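Long-range contact in glycoside hydrolase family protein (Novosphingobium sp. PP1Y, PDB 6Q2F), which probably hydrolyses terminal alpha-L-rhamnose from glycosides, as an alpha-L-rhamnosidase that carries a sodium ion: residues 734-739 with 791-796. Numbering follows the deposited sequence.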
loop_
_atom_site.group_PDB
_atom_site.type_symbol
_atom_site.label_atom_id
_atom_site.label_comp_id
_atom_site.label_asym_id
_atom_site.label_seq_id
_atom_site.Cartn_x
_atom_site.Cartn_y
_atom_site.Cartn_z
ATOM N N VAL A 734 -8.870 -17.481 -11.630
ATOM C CA VAL A 734 -8.507 -16.495 -12.641
ATOM C C VAL A 734 -7.158 -15.897 -12.268
ATOM O O VAL A 734 -6.950 -15.485 -11.121
ATOM C CB VAL A 734 -9.589 -15.405 -12.783
ATOM C CG1 VAL A 734 -9.138 -14.329 -13.756
ATOM C CG2 VAL A 734 -10.920 -16.022 -13.246
ATOM N N ALA A 735 -6.226 -15.896 -13.221
ATOM C CA ALA A 735 -4.993 -15.129 -13.087
ATOM C C ALA A 735 -5.212 -13.835 -13.858
ATOM O O ALA A 735 -5.291 -13.844 -15.089
ATOM C CB ALA A 735 -3.789 -15.904 -13.626
ATOM N N TYR A 736 -5.333 -12.725 -13.140
ATOM C CA TYR A 736 -5.676 -11.452 -13.766
ATOM C C TYR A 736 -4.376 -10.747 -14.133
ATOM O O TYR A 736 -3.711 -10.156 -13.273
ATOM C CB TYR A 736 -6.529 -10.622 -12.815
ATOM C CG TYR A 736 -7.072 -9.329 -13.378
ATOM C CD1 TYR A 736 -6.215 -8.305 -13.777
ATOM C CD2 TYR A 736 -8.447 -9.102 -13.454
ATOM C CE1 TYR A 736 -6.706 -7.105 -14.282
ATOM C CE2 TYR A 736 -8.945 -7.901 -13.958
ATOM C CZ TYR A 736 -8.069 -6.903 -14.370
ATOM O OH TYR A 736 -8.539 -5.716 -14.876
ATOM N N PHE A 737 -4.017 -10.786 -15.409
ATOM C CA PHE A 737 -2.827 -10.096 -15.889
ATOM C C PHE A 737 -3.180 -8.639 -16.116
ATOM O O PHE A 737 -4.070 -8.333 -16.919
ATOM C CB PHE A 737 -2.313 -10.729 -17.178
ATOM C CG PHE A 737 -1.057 -10.086 -17.723
ATOM C CD1 PHE A 737 0.153 -10.229 -17.073
ATOM C CD2 PHE A 737 -1.088 -9.378 -18.913
ATOM C CE1 PHE A 737 1.301 -9.665 -17.587
ATOM C CE2 PHE A 737 0.051 -8.809 -19.432
ATOM C CZ PHE A 737 1.253 -8.945 -18.763
ATOM N N TYR A 738 -2.472 -7.740 -15.428
ATOM C CA TYR A 738 -2.818 -6.327 -15.422
ATOM C C TYR A 738 -1.876 -5.481 -16.259
ATOM O O TYR A 738 -1.938 -4.249 -16.198
ATOM C CB TYR A 738 -2.878 -5.789 -13.987
ATOM C CG TYR A 738 -1.601 -5.929 -13.173
ATOM C CD1 TYR A 738 -1.333 -7.093 -12.464
ATOM C CD2 TYR A 738 -0.696 -4.878 -13.073
ATOM C CE1 TYR A 738 -0.201 -7.212 -11.691
ATOM C CE2 TYR A 738 0.452 -4.992 -12.308
ATOM C CZ TYR A 738 0.697 -6.157 -11.615
ATOM O OH TYR A 738 1.827 -6.285 -10.839
ATOM N N GLY A 739 -1.027 -6.107 -17.054
ATOM C CA GLY A 739 -0.235 -5.355 -18.006
ATOM C C GLY A 739 1.176 -5.062 -17.542
ATOM O O GLY A 739 1.695 -5.596 -16.556
ATOM N N THR A 791 -7.667 -19.926 -16.255
ATOM C CA THR A 791 -7.475 -18.998 -17.360
ATOM C C THR A 791 -6.658 -17.797 -16.907
ATOM O O THR A 791 -6.580 -17.482 -15.714
ATOM C CB THR A 791 -8.812 -18.516 -17.921
ATOM O OG1 THR A 791 -8.574 -17.718 -19.081
ATOM C CG2 THR A 791 -9.516 -17.658 -16.884
ATOM N N ILE A 792 -6.047 -17.141 -17.885
ATOM C CA ILE A 792 -5.459 -15.821 -17.734
ATOM C C ILE A 792 -6.479 -14.834 -18.261
ATOM O O ILE A 792 -7.072 -15.057 -19.320
ATOM C CB ILE A 792 -4.136 -15.697 -18.519
ATOM C CG1 ILE A 792 -3.024 -16.494 -17.839
ATOM C CG2 ILE A 792 -3.733 -14.232 -18.670
ATOM C CD1 ILE A 792 -1.774 -16.662 -18.700
ATOM N N TYR A 793 -6.688 -13.749 -17.538
ATOM C CA TYR A 793 -7.544 -12.668 -18.003
ATOM C C TYR A 793 -6.678 -11.464 -18.359
ATOM O O TYR A 793 -5.804 -11.082 -17.582
ATOM C CB TYR A 793 -8.570 -12.298 -16.937
ATOM C CG TYR A 793 -9.455 -11.173 -17.367
ATOM C CD1 TYR A 793 -10.547 -11.406 -18.190
ATOM C CD2 TYR A 793 -9.206 -9.867 -16.948
ATOM C CE1 TYR A 793 -11.372 -10.371 -18.600
ATOM C CE2 TYR A 793 -10.026 -8.825 -17.354
ATOM C CZ TYR A 793 -11.101 -9.079 -18.187
ATOM O OH TYR A 793 -11.916 -8.051 -18.609
ATOM N N LEU A 794 -6.918 -10.873 -19.532
ATOM C CA LEU A 794 -6.133 -9.713 -19.961
ATOM C C LEU A 794 -6.860 -8.462 -19.498
ATOM O O LEU A 794 -7.831 -8.031 -20.119
ATOM C CB LEU A 794 -5.920 -9.708 -21.470
ATOM C CG LEU A 794 -5.223 -10.956 -22.010
ATOM C CD1 LEU A 794 -5.015 -10.805 -23.488
ATOM C CD2 LEU A 794 -3.892 -11.192 -21.304
ATOM N N GLY A 795 -6.384 -7.875 -18.404
ATOM C CA GLY A 795 -6.998 -6.675 -17.868
ATOM C C GLY A 795 -5.985 -5.565 -17.695
ATOM O O GLY A 795 -4.936 -5.577 -18.353
ATOM N N GLY A 796 -6.289 -4.607 -16.821
ATOM C CA GLY A 796 -5.328 -3.559 -16.521
ATOM C C GLY A 796 -4.934 -2.793 -17.767
ATOM O O GLY A 796 -5.783 -2.330 -18.532
#
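Ala735 O is held twice: Tyr793 N donates to it over 2.8 Å, nearly straight but from above the carbonyl plane, and Ile792 CA adds a CH...O contact at 3.3 Å. On the same edge of the strand, Ala735 N gives an almost straight hydrogen bond (177°) to Thr791 O, 3.0 Å away and nearly along its C=O axis. Further on, Phe737 takes over, its N giving to Tyr793 O in a more bent bond and its O receiving Gly795 N. Each bonds to two residues two apart, the staggered pattern of parallel strands, here inside a mixed sheet where 762-765 flanks 734-737 and 818-820 flanks 791-794. On the face shared by Val734, Tyr736, Thr791 and Tyr793, the two tyrosines point the same way, each with CG anti to its backbone N. Tyr793 CD2 sits 3.5 Å above the Tyr736 ring, toward its rim, with the planes turned 46° apart, while Tyr764 meets Tyr736 edge-to-face. Tyr736 CE1 lies 3.6 Å from Gly795 CA, where a CB would collide with Tyr736 CZ. An alanine at Tyr736 would probably loosen Tyr793 and the backbone at Gly795 and Gly796 by removing the ring both lean on. On the opposite face, Phe737 CB touches Ile792 CG2, and Phe737 CD2 lies 4.1 Å from Leu794 CD2.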